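Local coordinates for protein major extracellular endoglucanase (PDB 4TUF) that hydrolyses internal beta-1,4-glucosidic linkages of cellulose, lichenin and cereal beta-glucans, through the family 5 glycoside hydrolase catalytic domain described here, at residues F25-G30 against P63-S68; E120-G125 against N174-R179; K155-G160 against H236-D241; P218-P223 against G266-T271; G281-G286 against W293-V298. All blocks are in the same frame, centred on the assembly; numbering follows the deposited sequence. Where two conformers were deposited one is given.

Interaction 1. Residues F25-G30 against P63-S68. With 2HP (dihydrogenphosphate ion), chain K; 2HP (dihydrogenphosphate ion), chain G.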
# COMPACT_ATOMS: atom_id res chain seq x y z
N PHE A 25 1.34 8.81 -4.14
CA PHE A 25 2.34 8.41 -5.13
C PHE A 25 3.23 9.56 -5.59
O PHE A 25 2.90 10.72 -5.40
CB PHE A 25 1.64 7.81 -6.36
CG PHE A 25 1.05 6.45 -6.12
CD1 PHE A 25 -0.16 6.32 -5.49
CD2 PHE A 25 1.72 5.31 -6.53
CE1 PHE A 25 -0.70 5.07 -5.26
CE2 PHE A 25 1.18 4.06 -6.31
CZ PHE A 25 -0.03 3.94 -5.68
N GLY A 26 4.32 9.21 -6.26
CA GLY A 26 5.23 10.17 -6.84
C GLY A 26 6.67 9.75 -6.64
O GLY A 26 7.45 9.74 -7.59
N PHE A 27 7.02 9.39 -5.41
CA PHE A 27 8.40 9.06 -5.06
C PHE A 27 8.91 7.79 -5.74
O PHE A 27 10.09 7.47 -5.66
CB PHE A 27 8.56 8.92 -3.54
CG PHE A 27 8.60 10.24 -2.80
CD1 PHE A 27 9.71 11.06 -2.89
CD2 PHE A 27 7.54 10.64 -2.01
CE1 PHE A 27 9.76 12.27 -2.21
CE2 PHE A 27 7.58 11.84 -1.33
CZ PHE A 27 8.69 12.66 -1.43
N GLU A 28 8.01 7.06 -6.41
CA GLU A 28 8.41 5.83 -7.08
C GLU A 28 8.42 6.03 -8.59
O GLU A 28 8.49 5.06 -9.35
CB GLU A 28 7.48 4.67 -6.69
CG GLU A 28 6.17 4.57 -7.48
CD GLU A 28 5.25 5.77 -7.31
OE1 GLU A 28 5.47 6.59 -6.39
OE2 GLU A 28 4.30 5.88 -8.11
N THR A 29 8.35 7.28 -9.02
CA THR A 29 8.29 7.59 -10.45
C THR A 29 9.50 8.36 -10.94
O THR A 29 10.41 8.68 -10.17
CB THR A 29 7.04 8.42 -10.78
OG1 THR A 29 7.25 9.77 -10.37
CG2 THR A 29 5.81 7.84 -10.08
N GLY A 30 9.50 8.67 -12.23
CA GLY A 30 10.60 9.38 -12.86
C GLY A 30 10.86 10.74 -12.26
O GLY A 30 11.96 11.27 -12.39
N PRO A 63 14.25 2.70 -5.69
CA PRO A 63 15.67 2.80 -5.33
C PRO A 63 16.32 4.12 -5.73
O PRO A 63 17.01 4.72 -4.90
CB PRO A 63 16.29 1.64 -6.11
CG PRO A 63 15.22 0.62 -6.16
CD PRO A 63 13.93 1.40 -6.32
N ALA A 64 16.10 4.57 -6.96
CA ALA A 64 16.71 5.81 -7.44
C ALA A 64 16.43 7.00 -6.51
O ALA A 64 17.31 7.84 -6.30
CB ALA A 64 16.21 6.13 -8.84
N THR A 65 15.23 7.05 -5.96
CA THR A 65 14.84 8.13 -5.04
C THR A 65 15.73 8.15 -3.79
O THR A 65 15.99 9.22 -3.22
CB THR A 65 13.36 7.99 -4.63
OG1 THR A 65 12.54 8.25 -5.77
CG2 THR A 65 13.00 8.97 -3.53
N LEU A 66 16.21 6.98 -3.38
CA LEU A 66 16.99 6.85 -2.16
C LEU A 66 18.47 7.20 -2.37
O LEU A 66 19.23 7.23 -1.40
CB LEU A 66 16.89 5.43 -1.61
CG LEU A 66 15.50 4.82 -1.42
CD1 LEU A 66 15.65 3.38 -0.96
CD2 LEU A 66 14.67 5.63 -0.42
N ARG A 67 18.87 7.45 -3.61
CA ARG A 67 20.26 7.77 -3.90
C ARG A 67 20.54 9.26 -3.70
O ARG A 67 19.67 10.10 -3.88
CB ARG A 67 20.62 7.34 -5.32
CG ARG A 67 20.70 5.83 -5.47
CD ARG A 67 20.60 5.37 -6.92
NE ARG A 67 20.31 3.94 -6.99
CZ ARG A 67 19.81 3.33 -8.06
NH1 ARG A 67 19.54 4.03 -9.16
NH2 ARG A 67 19.57 2.02 -8.03
N SER A 68 21.78 9.56 -3.33
CA SER A 68 22.15 10.87 -2.79
C SER A 68 21.92 12.03 -3.75
O SER A 68 21.46 13.10 -3.33
CB SER A 68 23.61 10.86 -2.36
OG SER A 68 23.82 9.94 -1.30
P 2HP K . 21.12 3.52 -1.90
O1 2HP K . 21.35 4.87 -1.26
O2 2HP K . 19.91 3.57 -2.80
O3 2HP K . 22.34 3.14 -2.71
O4 2HP K . 20.88 2.49 -0.82
P 2HP G . 21.34 0.01 -4.67
O1 2HP G . 21.40 -0.21 -3.17
O2 2HP G . 19.95 -0.34 -5.17
O3 2HP G . 21.60 1.46 -4.99
O4 2HP G . 22.38 -0.85 -5.35
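Thr65 meets Phe27 with both branches of its side chain; a threonine suits the place, having a hydroxyl for the carbonyl and a methyl for the ring. From CB, which already stands 3.5 Å from Phe27 O, the two arms part. OG1 lies beside the backbone N of its own residue (chi1 -68°) and donates a hydrogen bond of 2.6 Å to Phe27 O, at a C=O...OG1 angle of 147° and somewhat tilted from the carbonyl plane. CG2 turns to the Phe27 ring, obliquely, and ends 3.9 Å from CD1. Both segments are loops that follow strands of the TIM barrel: residues 25-30 come after strand 16-23, residues 63-68 after strand 56-61, and the contact ties these neighbouring loops together. The Phe27 ring itself reaches helix 88-102, resting on Leu92 and Val95. The carbonyl is presented by a type I turn from Gly26 to Thr29. At the backbone angles of Gly26 a CB would be jammed against Phe25 O, so glycine suits the place. Gly26 N is held by Glu28 OE1 at 2.9 Å. Thr29 OG1 bonds Gly26 O at 2.8 Å, an oxygen that the Thr29 amide shares. Near the far end of residues 63-68, Arg67 carries a long cationic arm suited to anions: its NE makes a weak hydrogen bond of 3.4 Å to O3 of one dihydrogenphosphate.

Interaction 2. Residues E120-G125 against N174-R179. With 2HP (dihydrogenphosphate ion), chain H.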
# COMPACT_ATOMS: atom_id res chain seq x y z
N GLU A 120 7.26 -8.54 -11.52
CA GLU A 120 6.62 -9.78 -11.10
C GLU A 120 7.28 -10.31 -9.83
O GLU A 120 6.60 -10.67 -8.87
CB GLU A 120 6.69 -10.82 -12.21
CG GLU A 120 5.73 -10.57 -13.35
CD GLU A 120 5.88 -11.59 -14.46
OE1 GLU A 120 5.43 -11.32 -15.59
OE2 GLU A 120 6.44 -12.67 -14.19
N LEU A 121 8.60 -10.36 -9.84
CA LEU A 121 9.36 -10.87 -8.71
C LEU A 121 10.05 -9.74 -7.97
O LEU A 121 9.99 -8.59 -8.39
CB LEU A 121 10.39 -11.90 -9.18
CG LEU A 121 9.85 -13.00 -10.09
CD1 LEU A 121 10.98 -13.88 -10.60
CD2 LEU A 121 8.82 -13.82 -9.34
N TRP A 122 10.72 -10.06 -6.87
CA TRP A 122 11.38 -9.05 -6.06
C TRP A 122 12.71 -8.62 -6.68
O TRP A 122 13.46 -7.83 -6.10
CB TRP A 122 11.60 -9.58 -4.64
CG TRP A 122 12.29 -10.90 -4.60
CD1 TRP A 122 13.61 -11.14 -4.35
CD2 TRP A 122 11.69 -12.18 -4.85
NE1 TRP A 122 13.86 -12.48 -4.42
CE2 TRP A 122 12.70 -13.15 -4.73
CE3 TRP A 122 10.39 -12.60 -5.16
CZ2 TRP A 122 12.47 -14.50 -4.91
CZ3 TRP A 122 10.16 -13.95 -5.35
CH2 TRP A 122 11.19 -14.89 -5.22
N TYR A 123 13.01 -9.15 -7.87
CA TYR A 123 14.26 -8.86 -8.55
C TYR A 123 14.07 -8.84 -10.05
O TYR A 123 13.12 -9.43 -10.56
CB TYR A 123 15.33 -9.90 -8.20
CG TYR A 123 15.00 -11.32 -8.64
CD1 TYR A 123 14.23 -12.16 -7.84
CD2 TYR A 123 15.49 -11.82 -9.84
CE1 TYR A 123 13.95 -13.45 -8.24
CE2 TYR A 123 15.21 -13.11 -10.24
CZ TYR A 123 14.44 -13.92 -9.44
OH TYR A 123 14.17 -15.21 -9.85
N THR A 124 14.97 -8.15 -10.74
CA THR A 124 14.93 -8.10 -12.20
C THR A 124 16.31 -8.35 -12.79
O THR A 124 17.25 -8.68 -12.08
CB THR A 124 14.43 -6.75 -12.71
OG1 THR A 124 15.43 -5.76 -12.44
CG2 THR A 124 13.13 -6.36 -12.02
N GLY A 125 16.43 -8.17 -14.10
CA GLY A 125 17.71 -8.33 -14.76
C GLY A 125 18.67 -7.18 -14.51
O GLY A 125 19.79 -7.21 -15.00
N ASN A 174 7.05 -16.10 -0.66
CA ASN A 174 6.99 -16.28 0.79
C ASN A 174 8.38 -16.28 1.43
O ASN A 174 8.60 -15.65 2.46
CB ASN A 174 6.26 -17.58 1.15
CG ASN A 174 6.83 -18.78 0.44
OD1 ASN A 174 7.03 -18.75 -0.78
ND2 ASN A 174 7.10 -19.85 1.19
N LYS A 175 9.32 -16.98 0.81
CA LYS A 175 10.67 -17.05 1.34
C LYS A 175 11.41 -15.73 1.18
O LYS A 175 12.18 -15.33 2.06
CB LYS A 175 11.45 -18.17 0.66
CG LYS A 175 10.75 -19.52 0.74
CD LYS A 175 10.43 -19.90 2.18
CE LYS A 175 11.67 -20.37 2.92
NZ LYS A 175 11.30 -20.97 4.23
N ALA A 176 11.17 -15.05 0.06
CA ALA A 176 11.79 -13.75 -0.16
C ALA A 176 11.28 -12.73 0.85
O ALA A 176 12.01 -11.83 1.26
CB ALA A 176 11.52 -13.28 -1.57
N ALA A 177 10.02 -12.87 1.27
CA ALA A 177 9.44 -11.98 2.26
C ALA A 177 10.02 -12.23 3.64
O ALA A 177 10.18 -11.31 4.44
CB ALA A 177 7.93 -12.13 2.29
N GLU A 178 10.34 -13.49 3.92
CA GLU A 178 10.99 -13.86 5.17
C GLU A 178 12.37 -13.22 5.26
O GLU A 178 12.76 -12.71 6.31
CB GLU A 178 11.09 -15.37 5.30
CG GLU A 178 9.75 -16.05 5.39
CD GLU A 178 9.85 -17.56 5.42
OE1 GLU A 178 8.81 -18.23 5.65
OE2 GLU A 178 10.96 -18.08 5.20
N ARG A 179 13.10 -13.24 4.15
CA ARG A 179 14.44 -12.67 4.12
C ARG A 179 14.38 -11.14 4.20
O ARG A 179 15.22 -10.51 4.85
CB ARG A 179 15.19 -13.12 2.86
CG ARG A 179 15.39 -14.63 2.79
CD ARG A 179 16.39 -15.06 1.71
NE ARG A 179 15.88 -14.95 0.34
CZ ARG A 179 15.09 -15.85 -0.24
NH1 ARG A 179 14.68 -16.92 0.42
NH2 ARG A 179 14.69 -15.67 -1.50
P 2HP H . 12.42 -22.69 -1.07
O1 2HP H . 13.59 -21.94 -0.47
O2 2HP H . 11.53 -23.24 0.04
O3 2HP H . 11.60 -21.76 -1.93
O4 2HP H . 12.95 -23.83 -1.91
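Ala176 and Trp122 meet in a CH-pi contact that joins a loop of the TIM barrel, following strand 105-110, to helix 173-187. The methyl CB stands over the six-membered ring of the indole, 3.5 Å from its centroid and 17° off the ring normal, with CE2 as its nearest atom. A small alanine suits this place, since the helix can bring its backbone close to the flat indole. Trp122 shows its face to the helix because CG sits between the backbone N and the carbonyl carbon (chi1 52°). Its opposite face is backed within the loop by Leu121 CB and Tyr123 CD1, both toward the rim, so the indole is sandwiched. One helical turn beyond Ala176, Arg179 brings NH2 to 4.2 Å from Trp122 CZ2, with that carbon at the edge of the guanidinium; the approach to the indole is oblique. The second shell is Glu129, whose carboxylate accepts Trp122 NE1 on one oxygen and forms a salt bridge with Arg179 NE through the other, thereby fixing both side chains at once. Just before Ala176 in the same helix, Lys175 bends at chi2 and chi3 so that NZ forms a salt bridge with Glu178 OE2, one turn on. The aliphatic part of that lysine lies beside a dihydrogenphosphate ion, with Lys175 CG 3.6 Å from its O3.

Interaction 3. Residues K155-G160 against H236-D241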
# COMPACT_ATOMS: atom_id res chain seq x y z
N LYS A 155 7.40 -5.36 -0.74
CA LYS A 155 7.44 -5.32 -2.20
C LYS A 155 6.02 -5.20 -2.75
O LYS A 155 5.13 -5.96 -2.36
CB LYS A 155 8.15 -6.56 -2.76
CG LYS A 155 7.65 -7.06 -4.10
CD LYS A 155 8.39 -6.40 -5.24
CE LYS A 155 8.06 -7.06 -6.57
NZ LYS A 155 6.64 -6.92 -6.97
N ASN A 156 5.81 -4.27 -3.66
CA ASN A 156 4.48 -4.04 -4.21
C ASN A 156 4.04 -5.03 -5.26
O ASN A 156 4.74 -5.26 -6.23
CB ASN A 156 4.41 -2.63 -4.79
CG ASN A 156 3.00 -2.21 -5.14
OD1 ASN A 156 2.17 -2.01 -4.27
ND2 ASN A 156 2.74 -2.05 -6.42
N GLU A 157 2.85 -5.58 -5.08
CA GLU A 157 2.15 -6.33 -6.11
C GLU A 157 2.85 -7.49 -6.80
O GLU A 157 2.96 -7.51 -8.02
CB GLU A 157 1.51 -5.39 -7.12
CG GLU A 157 0.50 -4.48 -6.46
CD GLU A 157 -0.37 -3.76 -7.45
OE1 GLU A 157 0.07 -3.58 -8.59
OE2 GLU A 157 -1.48 -3.36 -7.08
N PRO A 158 3.27 -8.49 -6.04
CA PRO A 158 3.88 -9.66 -6.66
C PRO A 158 2.87 -10.33 -7.57
O PRO A 158 1.70 -10.40 -7.25
CB PRO A 158 4.17 -10.56 -5.47
CG PRO A 158 4.37 -9.62 -4.35
CD PRO A 158 3.42 -8.50 -4.58
N HIS A 159 3.31 -10.80 -8.73
CA HIS A 159 2.39 -11.41 -9.68
C HIS A 159 3.16 -12.22 -10.71
O HIS A 159 4.37 -12.40 -10.58
CB HIS A 159 1.53 -10.35 -10.37
CG HIS A 159 2.33 -9.32 -11.10
ND1 HIS A 159 3.01 -8.31 -10.46
CD2 HIS A 159 2.54 -9.14 -12.43
CE1 HIS A 159 3.62 -7.55 -11.36
NE2 HIS A 159 3.35 -8.03 -12.56
N GLY A 160 2.46 -12.71 -11.72
CA GLY A 160 3.10 -13.44 -12.80
C GLY A 160 3.80 -14.71 -12.36
O GLY A 160 3.17 -15.70 -12.00
N HIS A 236 -4.02 -6.44 -2.13
CA HIS A 236 -4.71 -5.42 -2.89
C HIS A 236 -5.96 -6.02 -3.52
O HIS A 236 -6.03 -7.22 -3.77
CB HIS A 236 -3.79 -4.86 -3.98
CG HIS A 236 -2.56 -4.19 -3.46
ND1 HIS A 236 -1.71 -3.46 -4.27
CD2 HIS A 236 -2.04 -4.13 -2.21
CE1 HIS A 236 -0.72 -2.99 -3.54
NE2 HIS A 236 -0.89 -3.38 -2.29
N VAL A 237 -6.94 -5.17 -3.79
CA VAL A 237 -8.11 -5.59 -4.54
C VAL A 237 -8.68 -4.38 -5.29
O VAL A 237 -8.70 -3.27 -4.76
CB VAL A 237 -9.18 -6.22 -3.62
CG1 VAL A 237 -9.46 -5.32 -2.44
CG2 VAL A 237 -10.46 -6.52 -4.39
N TYR A 238 -9.11 -4.60 -6.53
CA TYR A 238 -9.70 -3.53 -7.33
C TYR A 238 -11.02 -3.98 -7.97
O TYR A 238 -11.41 -5.14 -7.85
CB TYR A 238 -8.73 -3.07 -8.41
CG TYR A 238 -7.35 -2.78 -7.90
CD1 TYR A 238 -7.01 -1.52 -7.43
CD2 TYR A 238 -6.37 -3.77 -7.88
CE1 TYR A 238 -5.74 -1.26 -6.95
CE2 TYR A 238 -5.10 -3.52 -7.41
CZ TYR A 238 -4.79 -2.26 -6.95
OH TYR A 238 -3.53 -2.00 -6.48
N GLY A 239 -11.69 -3.04 -8.64
CA GLY A 239 -12.98 -3.30 -9.23
C GLY A 239 -13.00 -3.21 -10.75
O GLY A 239 -11.95 -3.23 -11.39
N PRO A 240 -14.20 -3.08 -11.32
CA PRO A 240 -14.46 -3.19 -12.76
C PRO A 240 -13.60 -2.28 -13.65
O PRO A 240 -13.32 -2.66 -14.78
CB PRO A 240 -15.94 -2.79 -12.87
CG PRO A 240 -16.51 -3.12 -11.55
CD PRO A 240 -15.43 -2.82 -10.56
N ASP A 241 -13.19 -1.12 -13.15
CA ASP A 241 -12.48 -0.17 -14.00
C ASP A 241 -10.97 -0.34 -13.97
O ASP A 241 -10.25 0.41 -14.62
CB ASP A 241 -12.83 1.27 -13.61
CG ASP A 241 -12.74 1.52 -12.13
OD1 ASP A 241 -12.20 0.65 -11.40
OD2 ASP A 241 -13.20 2.59 -11.69
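Glu157 turns CG away from its carbonyl carbon (chi1 -61°) and then runs extended (chi2 -167°), which carries its carboxylate across to His236 and Tyr238 on the last residues of strand 231-238. His236 and Tyr238, alternate residues of that strand, both direct their side chains at the glutamate. His236 ND1 donates to Glu157 OE2 at 2.8 Å, nearly straight (159°) and close to the imidazole plane, using the anti lone pair of the oxygen. Tyr238 OH approaches the same OE2 to 2.5 Å; the hydroxyl is hydrogen-bonded to OE1 of Glu278, the probable nucleophile. Beside the glutamate, Asn156 OD1 comes to 3.1 Å from His236 CE1 at the edge of the imidazole; OD1 itself is hydrogen-bonded to Arg58 NH2. The glutamate backbone is held as well: His159 ND1 bonds Glu157 O at 2.6 Å. This is the active site of a family 5 TIM barrel, where an acid and a nucleophile sit at the ends of different strands. The bond from His236 ND1 and the nearby Tyr238 hydroxyl limit rotation of the Glu157 side chain, consistent with holding the probable proton donor in a defined orientation beside Glu278.

Interaction 4. Residues P218-P223 against G266-T271. With 2HP (dihydrogenphosphate ion), chain I.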
# COMPACT_ATOMS: atom_id res chain seq x y z
N PRO A 218 -2.23 -19.39 -0.57
CA PRO A 218 -1.18 -20.35 -0.21
C PRO A 218 -0.64 -20.22 1.22
O PRO A 218 0.09 -21.10 1.68
CB PRO A 218 -0.07 -20.04 -1.22
CG PRO A 218 -0.76 -19.43 -2.38
CD PRO A 218 -1.85 -18.60 -1.76
N LEU A 219 -1.01 -19.15 1.92
CA LEU A 219 -0.62 -18.97 3.32
C LEU A 219 -1.22 -20.06 4.22
O LEU A 219 -0.73 -20.33 5.31
CB LEU A 219 -1.04 -17.58 3.81
CG LEU A 219 -0.76 -17.20 5.26
CD1 LEU A 219 0.73 -17.32 5.56
CD2 LEU A 219 -1.26 -15.80 5.54
N ALA A 220 -2.29 -20.68 3.75
CA ALA A 220 -2.93 -21.74 4.52
C ALA A 220 -2.08 -23.01 4.54
O ALA A 220 -2.17 -23.80 5.47
CB ALA A 220 -4.32 -22.03 3.96
N CYS A 221 -1.27 -23.19 3.50
CA CYS A 221 -0.42 -24.38 3.38
C CYS A 221 0.99 -24.09 3.87
O CYS A 221 1.68 -24.99 4.35
CB CYS A 221 -0.36 -24.86 1.93
SG CYS A 221 -1.95 -25.29 1.21
N THR A 222 1.40 -22.83 3.75
CA THR A 222 2.78 -22.45 4.02
C THR A 222 2.84 -21.17 4.84
O THR A 222 2.87 -20.07 4.30
CB THR A 222 3.57 -22.24 2.71
OG1 THR A 222 3.32 -23.33 1.81
CG2 THR A 222 5.05 -22.15 2.99
N PRO A 223 2.87 -21.32 6.17
CA PRO A 223 2.99 -20.19 7.09
C PRO A 223 4.25 -19.37 6.84
O PRO A 223 5.27 -19.91 6.39
CB PRO A 223 3.06 -20.86 8.47
CG PRO A 223 2.44 -22.19 8.27
CD PRO A 223 2.78 -22.60 6.88
N GLY A 266 -9.94 -12.74 2.70
CA GLY A 266 -10.82 -12.54 3.82
C GLY A 266 -10.78 -13.60 4.87
O GLY A 266 -10.89 -13.35 6.04
N GLN A 267 -10.64 -14.81 4.41
CA GLN A 267 -10.61 -15.97 5.30
C GLN A 267 -9.46 -15.92 6.31
O GLN A 267 -9.45 -16.68 7.28
CB GLN A 267 -10.51 -17.25 4.47
CG GLN A 267 -9.32 -17.26 3.53
CD GLN A 267 -9.05 -18.63 2.94
OE1 GLN A 267 -8.99 -19.63 3.66
NE2 GLN A 267 -8.88 -18.68 1.63
N PHE A 268 -8.49 -15.04 6.08
CA PHE A 268 -7.34 -14.93 6.97
C PHE A 268 -7.53 -13.85 8.02
O PHE A 268 -6.70 -13.72 8.93
CB PHE A 268 -6.07 -14.65 6.16
CG PHE A 268 -5.70 -15.77 5.24
CD1 PHE A 268 -5.02 -16.88 5.71
CD2 PHE A 268 -6.06 -15.73 3.90
CE1 PHE A 268 -4.69 -17.92 4.88
CE2 PHE A 268 -5.72 -16.77 3.06
CZ PHE A 268 -5.04 -17.87 3.55
N ALA A 269 -8.62 -13.09 7.92
CA ALA A 269 -8.85 -11.95 8.80
C ALA A 269 -8.99 -12.36 10.26
O ALA A 269 -8.62 -11.61 11.15
CB ALA A 269 -10.08 -11.18 8.36
N GLY A 270 -9.52 -13.56 10.49
CA GLY A 270 -9.81 -14.02 11.83
C GLY A 270 -8.60 -14.48 12.61
O GLY A 270 -8.66 -14.60 13.84
N THR A 271 -7.50 -14.74 11.92
CA THR A 271 -6.30 -15.24 12.58
C THR A 271 -5.05 -14.39 12.32
O THR A 271 -4.02 -14.57 12.97
CB THR A 271 -6.00 -16.69 12.15
OG1 THR A 271 -5.92 -16.76 10.72
CG2 THR A 271 -7.11 -17.62 12.62
P 2HP I . -4.35 -19.81 8.95
O1 2HP I . -4.33 -20.17 10.42
O2 2HP I . -4.87 -18.40 8.80
O3 2HP I . -2.95 -19.90 8.39
O4 2HP I . -5.24 -20.76 8.19
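Oxygen O2 of a bound dihydrogenphosphate accepts a hydrogen bond of 2.7 Å from Thr271 OG1 and lies at the edge of the Phe268 ring, 3.4 Å from CD1. Ala220 N also lies at the ring edge, whereas Leu219 approaches obliquely. Phe268 CE1 is 3.8 Å from Leu219 CB, and the branched end follows, Leu219 CD2 being 3.9 Å from Phe268 CD1. Leu219 keeps CG anti to its own backbone N (chi1 178°), which sends the branch toward Phe268. Ala220, with only a methyl, lets its backbone N reach the ring edge, and its CB stays 4.2 Å from Phe268 CE1. A flat apolar ring suits the spot, since it packs on Leu219 CB and CD2 and on Ala220 CB. Within residues 218-223, Pro218 O accepts both Cys221 N and Thr222 N, and Cys221 is further tied by its disulfide to Cys204. The contact thus joins the long connection between strands 192-195 and 231-238 to the turn that leads from helix 257-266 to strand 276-280.

Interaction 5. Residues G281-G286 against W293-V298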
# COMPACT_ATOMS: atom_id res chain seq x y z
N GLY A 281 -11.16 2.96 -7.03
CA GLY A 281 -11.76 2.99 -8.35
C GLY A 281 -12.52 4.27 -8.58
O GLY A 281 -12.64 5.11 -7.68
N LYS A 282 -13.08 4.43 -9.77
CA LYS A 282 -13.61 5.72 -10.18
C LYS A 282 -14.90 6.10 -9.47
O LYS A 282 -15.27 7.28 -9.45
CB LYS A 282 -13.80 5.74 -11.70
CG LYS A 282 -12.48 5.73 -12.45
CD LYS A 282 -12.63 6.10 -13.92
CE LYS A 282 -11.27 6.37 -14.55
NZ LYS A 282 -11.36 6.55 -16.02
N TYR A 283 -15.57 5.14 -8.85
CA TYR A 283 -16.76 5.43 -8.07
C TYR A 283 -17.84 6.19 -8.81
O TYR A 283 -18.38 7.15 -8.34
CB TYR A 283 -16.41 6.14 -6.80
CG TYR A 283 -17.38 5.87 -5.70
CD1 TYR A 283 -17.56 4.61 -5.21
CD2 TYR A 283 -18.12 6.88 -5.16
CE1 TYR A 283 -18.44 4.37 -4.20
CE2 TYR A 283 -19.00 6.64 -4.15
CZ TYR A 283 -19.16 5.38 -3.68
OH TYR A 283 -20.03 5.17 -2.67
N GLY A 284 -18.13 5.74 -10.01
CA GLY A 284 -19.24 6.21 -10.78
C GLY A 284 -18.86 7.23 -11.81
O GLY A 284 -19.56 7.43 -12.78
N GLU A 285 -17.70 7.84 -11.63
CA GLU A 285 -17.11 8.65 -12.65
C GLU A 285 -16.65 7.75 -13.76
O GLU A 285 -16.44 8.19 -14.87
CB GLU A 285 -15.97 9.48 -12.11
CG GLU A 285 -16.45 10.74 -11.42
CD GLU A 285 -15.64 11.94 -11.81
OE1 GLU A 285 -14.46 11.74 -12.15
OE2 GLU A 285 -16.18 13.06 -11.79
N GLY A 286 -16.43 6.48 -13.44
CA GLY A 286 -16.01 5.56 -14.48
C GLY A 286 -16.95 4.48 -14.94
O GLY A 286 -16.90 4.05 -16.08
N TRP A 293 -19.58 -1.78 -6.56
CA TRP A 293 -18.46 -2.61 -6.11
C TRP A 293 -17.78 -2.07 -4.85
O TRP A 293 -17.53 -2.82 -3.91
CB TRP A 293 -17.42 -2.76 -7.23
CG TRP A 293 -16.21 -3.51 -6.77
CD1 TRP A 293 -16.05 -4.86 -6.74
CD2 TRP A 293 -15.00 -2.95 -6.26
NE1 TRP A 293 -14.81 -5.18 -6.24
CE2 TRP A 293 -14.15 -4.02 -5.94
CE3 TRP A 293 -14.55 -1.65 -6.05
CZ2 TRP A 293 -12.87 -3.83 -5.42
CZ3 TRP A 293 -13.28 -1.46 -5.53
CH2 TRP A 293 -12.46 -2.54 -5.22
N GLN A 294 -17.47 -0.77 -4.84
CA GLN A 294 -16.82 -0.16 -3.68
C GLN A 294 -17.73 -0.21 -2.46
O GLN A 294 -17.26 -0.48 -1.35
CB GLN A 294 -16.42 1.30 -3.98
CG GLN A 294 -15.31 1.43 -5.01
CD GLN A 294 -14.55 2.73 -4.91
OE1 GLN A 294 -14.31 3.25 -3.82
NE2 GLN A 294 -14.16 3.27 -6.06
N ASP A 295 -19.02 0.04 -2.66
CA ASP A 295 -19.99 -0.03 -1.58
C ASP A 295 -20.00 -1.42 -0.95
O ASP A 295 -19.95 -1.55 0.27
CB ASP A 295 -21.39 0.33 -2.09
CG ASP A 295 -21.57 1.81 -2.32
OD1 ASP A 295 -20.85 2.62 -1.69
OD2 ASP A 295 -22.44 2.18 -3.13
N ALA A 296 -20.04 -2.45 -1.79
CA ALA A 296 -20.10 -3.83 -1.32
C ALA A 296 -18.82 -4.25 -0.58
O ALA A 296 -18.89 -4.99 0.40
CB ALA A 296 -20.36 -4.77 -2.48
N LEU A 297 -17.67 -3.78 -1.07
CA LEU A 297 -16.39 -4.09 -0.44
C LEU A 297 -16.35 -3.54 0.98
O LEU A 297 -15.91 -4.22 1.91
CB LEU A 297 -15.23 -3.54 -1.26
CG LEU A 297 -13.84 -3.73 -0.62
CD1 LEU A 297 -13.54 -5.21 -0.42
CD2 LEU A 297 -12.74 -3.08 -1.46
N VAL A 298 -16.80 -2.30 1.14
CA VAL A 298 -16.84 -1.66 2.45
C VAL A 298 -17.77 -2.43 3.39
O VAL A 298 -17.42 -2.72 4.53
CB VAL A 298 -17.29 -0.19 2.34
CG1 VAL A 298 -17.61 0.38 3.72
CG2 VAL A 298 -16.21 0.64 1.65
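Tyr283 packs its ring against Gln294 in the buried half of this contact, where the loop after TIM-barrel strand 276-280 folds back on the following helix 288-303. The ring lies obliquely to the amide, the two planes 55° apart, with CD1 3.6 Å from Gln294 CD and 3.7 Å from its CB. Gln294, extended beyond CG, carries its amide on to the Gly281 backbone, where NE2 makes a weak, bent bond of 2.9 Å to Gly281 O; the absence of a side chain on that glycine allows so close an approach. NE2 is also hydrogen-bonded to Asp290 OD2, its stronger partner, and OE1 to Tyr311 OH. The solvent side is looser: Gly284 and Glu285 of the type I' turn from Lys282 to Glu285, and Gly286 after it, are exposed, the last two poorly ordered. Toward the partly exposed Asp295 the phenol, long enough to span to the helix, meets a carboxylate turned nearly perpendicular to its ring: Tyr283 OH donates to Asp295 OD1 at 2.9 Å, on the syn side, 25° out of the carboxylate plane.

In the fold
Interaction 3 is the hub, holding the probable proton donor Glu157 and lying beside the probable nucleophile Glu278. Two others touch it. Interaction 2 joins it through Glu120 O and His159 N, 3.3 Å apart and probably hydrogen-bonded, and places Trp122 about 11 Å, side chain to side chain, from Glu157. Interaction 5 joins it through Asp241 OD2 and Lys282 N at 2.7 Å, also a probable hydrogen bond, and by Trp293 packing on Tyr238 and Gly239. Interaction 4 touches interaction 2, where Thr222 meets Asn174. Interaction 1 touches none of the others; its centre is about 21 Å from that of interaction 3 and about 33 Å from that of interaction 4, which lies on the opposite side of the chain's centre.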